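Thiamine-phosphate synthase (Pyrococcus furiosus, PDB 1XI3) probably catalyses the condensation of thiazole phosphate with hydroxymethylpyrimidine diphosphate to form thiamine phosphate, using magnesium. Local coordinates at residues G169-K173 with D174-E178; I187-I190 with S191-M194. All coordinates share one frame; numbering follows the deposited sequence.

Interaction 1 of 2, residues G169-K173 with D174-E178. With SO4 (sulfate ion), chain C.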
loop_
_atom_site.group_PDB
_atom_site.type_symbol
_atom_site.label_atom_id
_atom_site.label_comp_id
_atom_site.label_asym_id
_atom_site.label_seq_id
_atom_site.Cartn_x
_atom_site.Cartn_y
_atom_site.Cartn_z
ATOM N N GLY A 169 6.486 14.787 17.992
ATOM C CA GLY A 169 7.621 14.062 18.516
ATOM C C GLY A 169 7.940 14.406 19.950
ATOM O O GLY A 169 8.432 15.506 20.239
ATOM N N GLY A 170 7.641 13.488 20.848
ATOM C CA GLY A 170 7.949 13.675 22.258
ATOM C C GLY A 170 7.082 14.678 22.992
ATOM O O GLY A 170 7.461 15.172 24.081
ATOM N N ILE A 171 5.904 14.969 22.429
ATOM C CA ILE A 171 5.024 15.991 22.977
ATOM C C ILE A 171 4.102 15.414 24.035
ATOM O O ILE A 171 3.515 14.355 23.862
ATOM C CB ILE A 171 4.198 16.714 21.885
ATOM C CG1 ILE A 171 5.129 17.316 20.819
ATOM C CG2 ILE A 171 3.333 17.801 22.497
ATOM C CD1 ILE A 171 4.413 17.819 19.544
ATOM N N ASN A 172 3.969 16.143 25.133
ATOM C CA ASN A 172 3.064 15.758 26.181
ATOM C C ASN A 172 2.574 16.966 26.959
ATOM O O ASN A 172 2.878 18.072 26.603
ATOM C CB ASN A 172 3.729 14.716 27.096
ATOM C CG ASN A 172 5.002 15.227 27.728
ATOM O OD1 ASN A 172 5.043 16.334 28.275
ATOM N ND2 ASN A 172 6.060 14.438 27.629
ATOM N N LYS A 173 1.767 16.738 27.996
ATOM C CA LYS A 173 1.114 17.848 28.708
ATOM C C LYS A 173 2.098 18.786 29.394
ATOM O O LYS A 173 1.783 19.945 29.622
ATOM C CB LYS A 173 0.098 17.328 29.742
ATOM C CG LYS A 173 0.704 16.489 30.846
ATOM C CD LYS A 173 -0.312 16.195 31.948
ATOM C CE LYS A 173 -0.603 14.728 32.067
ATOM N NZ LYS A 173 -1.709 14.478 33.035
ATOM N N ASP A 174 3.290 18.280 29.685
ATOM C CA ASP A 174 4.330 19.070 30.337
ATOM C C ASP A 174 5.089 20.008 29.401
ATOM O O ASP A 174 5.626 20.996 29.857
ATOM C CB ASP A 174 5.319 18.144 31.049
ATOM C CG ASP A 174 4.663 17.330 32.193
ATOM O OD1 ASP A 174 3.686 17.813 32.810
ATOM O OD2 ASP A 174 5.121 16.203 32.464
ATOM N N ASN A 175 5.199 19.675 28.106
ATOM C CA ASN A 175 5.915 20.524 27.151
ATOM C C ASN A 175 5.012 21.098 26.069
ATOM O O ASN A 175 5.454 21.917 25.260
ATOM C CB ASN A 175 7.113 19.794 26.521
ATOM C CG ASN A 175 6.721 18.515 25.802
ATOM O OD1 ASN A 175 5.647 18.439 25.209
ATOM N ND2 ASN A 175 7.588 17.512 25.854
ATOM N N ALA A 176 3.735 20.729 26.093
ATOM C CA ALA A 176 2.799 21.180 25.066
ATOM C C ALA A 176 2.671 22.695 24.942
ATOM O O ALA A 176 2.673 23.216 23.835
ATOM C CB ALA A 176 1.448 20.519 25.251
ATOM N N ARG A 177 2.607 23.451 26.053
ATOM C CA ARG A 177 2.544 24.931 25.921
ATOM C C ARG A 177 3.751 25.517 25.218
ATOM O O ARG A 177 3.600 26.353 24.343
ATOM C CB ARG A 177 2.383 25.641 27.281
ATOM C CG ARG A 177 1.023 25.518 27.838
ATOM C CD ARG A 177 0.774 26.530 28.975
ATOM N NE ARG A 177 -0.666 26.697 29.107
ATOM C CZ ARG A 177 -1.438 25.837 29.752
ATOM N NH1 ARG A 177 -0.909 24.776 30.331
ATOM N NH2 ARG A 177 -2.745 26.028 29.812
ATOM N N GLU A 178 4.965 25.084 25.592
ATOM C CA GLU A 178 6.139 25.618 24.965
ATOM C C GLU A 178 6.120 25.287 23.475
ATOM O O GLU A 178 6.514 26.100 22.664
ATOM C CB GLU A 178 7.415 25.084 25.604
ATOM C CG GLU A 178 8.632 25.957 25.292
HETATM S S SO4 C . 5.453 10.554 20.648
HETATM O O1 SO4 C . 6.031 10.977 21.937
HETATM O O2 SO4 C . 5.062 9.175 20.913
HETATM O O3 SO4 C . 4.281 11.370 20.323
HETATM O O4 SO4 C . 6.454 10.838 19.665
HETATM O O HOH W 1 2.677 22.514 28.787
#
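The carbonyl O of Asn172 takes the backbone N of Asn175 at 3.2 Å and, in a weak bond, that of Ala176, and so turns the chain into helix 176-180. The side chain of Asn172 adds to the turn. Its OD1 accepts the backbone N of Asp174 at 3.0 Å, which makes an Asx turn, and reaches the N of Asn175 more weakly. Asn175 returns the grip with both ends of its amide. Its OD1 receives the backbone N of Asn172 at 2.8 Å in an almost straight bond (172°). Its ND2 donates to Gly170 O at 2.9 Å, with that oxygen near the amide plane. The CG of Asn175 sits between its backbone N and carbonyl carbon (chi1 58°), which folds the amide back over the loop. There it stacks on the Asn172 amide, the planes 12° apart. This loop leaves the seventh strand of the TIM barrel, on the side where the active site lies. Gly170, predicted to bind the thiazole phosphate, gives its N to sulfate O4 at 3.1 Å. An alanine in place of Asn175 would probably leave Gly170 O and the N of Asn172 without these partners and the loop freer to move. Ile171 CG2 packs on Ala176 CB at 4.3 Å. Lys173 NZ forms a salt bridge with Glu205 of helix 199-214.

Interaction 2 of 2, residues I187-I190 with S191-M194. With SO4 (sulfate ion), chain C.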
loop_
_atom_site.group_PDB
_atom_site.type_symbol
_atom_site.label_atom_id
_atom_site.label_comp_id
_atom_site.label_asym_id
_atom_site.label_seq_id
_atom_site.Cartn_x
_atom_site.Cartn_y
_atom_site.Cartn_z
ATOM N N ILE A 187 -0.692 20.206 17.601
ATOM C CA ILE A 187 0.251 19.207 18.090
ATOM C C ILE A 187 -0.242 17.809 17.773
ATOM O O ILE A 187 -1.426 17.518 17.854
ATOM C CB ILE A 187 0.543 19.359 19.583
ATOM C CG1 ILE A 187 -0.764 19.287 20.408
ATOM C CG2 ILE A 187 1.246 20.672 19.816
ATOM C CD1 ILE A 187 -0.557 19.150 21.916
ATOM N N ALA A 188 0.711 16.956 17.368
ATOM C CA ALA A 188 0.473 15.569 17.109
ATOM C C ALA A 188 1.083 14.748 18.231
ATOM O O ALA A 188 2.238 14.957 18.599
ATOM C CB ALA A 188 1.053 15.152 15.762
ATOM N N VAL A 189 0.293 13.821 18.752
ATOM C CA VAL A 189 0.704 12.975 19.844
ATOM C C VAL A 189 0.437 11.503 19.555
ATOM O O VAL A 189 -0.562 11.152 18.913
ATOM C CB VAL A 189 0.033 13.397 21.167
ATOM C CG1 VAL A 189 0.530 14.781 21.592
ATOM C CG2 VAL A 189 -1.473 13.384 21.050
ATOM N N ILE A 190 1.321 10.654 20.078
ATOM C CA ILE A 190 1.119 9.207 20.077
ATOM C C ILE A 190 1.150 8.746 21.539
ATOM O O ILE A 190 0.106 8.487 22.131
ATOM C CB ILE A 190 2.178 8.468 19.214
ATOM C CG1 ILE A 190 2.317 9.167 17.847
ATOM C CG2 ILE A 190 1.786 6.992 19.090
ATOM C CD1 ILE A 190 3.106 8.361 16.790
ATOM N N SER A 191 2.343 8.704 22.116
ATOM C CA SER A 191 2.534 8.101 23.445
ATOM C C SER A 191 1.753 8.802 24.551
ATOM O O SER A 191 1.248 8.144 25.455
ATOM C CB SER A 191 4.037 8.039 23.800
ATOM O OG SER A 191 4.565 9.332 23.985
ATOM N N ALA A 192 1.700 10.129 24.493
ATOM C CA ALA A 192 0.966 10.911 25.498
ATOM C C ALA A 192 -0.494 10.477 25.665
ATOM O O ALA A 192 -1.075 10.585 26.772
ATOM C CB ALA A 192 1.047 12.373 25.170
ATOM N N VAL A 193 -1.106 9.983 24.584
ATOM C CA VAL A 193 -2.504 9.592 24.620
ATOM C C VAL A 193 -2.627 8.071 24.623
ATOM O O VAL A 193 -3.292 7.478 25.491
ATOM C CB VAL A 193 -3.246 10.253 23.437
ATOM C CG1 VAL A 193 -4.596 9.639 23.227
ATOM C CG2 VAL A 193 -3.338 11.735 23.712
ATOM N N MET A 194 -1.957 7.429 23.676
ATOM C CA MET A 194 -2.085 5.985 23.496
ATOM C C MET A 194 -1.400 5.185 24.603
ATOM O O MET A 194 -1.767 4.040 24.849
ATOM C CB MET A 194 -1.537 5.572 22.126
ATOM C CG MET A 194 -2.323 6.154 20.976
ATOM S SD MET A 194 -3.954 5.380 20.823
ATOM C CE MET A 194 -4.898 6.565 19.844
HETATM S S SO4 C . 5.453 10.554 20.648
HETATM O O1 SO4 C . 6.031 10.977 21.937
HETATM O O2 SO4 C . 5.062 9.175 20.913
HETATM O O3 SO4 C . 4.281 11.370 20.323
HETATM O O4 SO4 C . 6.454 10.838 19.665
HETATM O O HOH W 2 3.016 11.982 22.612
#
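Ile190 O accepts two backbone bonds from the helix that follows, from Met194 N at 2.8 Å and Val193 N at 3.1 Å. Strand 187-189 thus passes straight into the short helix 191-194, with Ile190 at the N-cap position. The bond from Met194 N is fairly straight (162°). Three successive backbone N atoms at this junction serve the sulfate. Ile190 N donates to sulfate O3 at 3.1 Å, and Ser191 N donates to sulfate O2 at 3.0 Å. Ala192 N reaches the ion through a water, which accepts from it and donates to sulfate O3 at 2.7 Å. The sulfate also meets a side chain. In one of its two conformers, Ser191 OG lies between its own backbone N and carbonyl carbon (chi1 68°), which brings it to the ion, 3.0 Å from sulfate O1 and 3.1 Å from sulfate O2. On the buried side, Val189 and Val193 meet through methyl groups, CG2 to CG2 at 3.6 Å, their side chains crossing at about a right angle. The CB of Met194 lies against Ile190 O, and Met194 packs on Val19 of the first strand. Backbone bonds of Val189 to Tyr18 and Ile20 of that strand help close the barrel. A helix N-terminus after the eighth strand that holds an anion by its backbone N-H groups is the classic phosphate site of many TIM barrels. The sulfate probably marks where the phosphate of the thiazole substrate binds, consistent with the predicted roles of Ile190 and Ser191.

Overall arrangement
Interaction 1 lies in the loop after the seventh strand and runs into helix 176-180, which is followed by the eighth strand. Interaction 2 spans the end of that strand and the short helix after it. Their centres are about 9 Å apart. They share one sulfate, which accepts backbone N-H groups from both. Both are partly buried. Interaction 1 lies farther out, with Lys173 and Asp174 exposed, and is held mainly by asparagine amides and backbone. Interaction 2 joins a polar, anion-binding helix end to buried Val189, Val193 and Met194. The two contacts also touch directly: Ala192 CB sits 3.4 Å from Ile171 O, and Asn172 CB lies against the same methyl group.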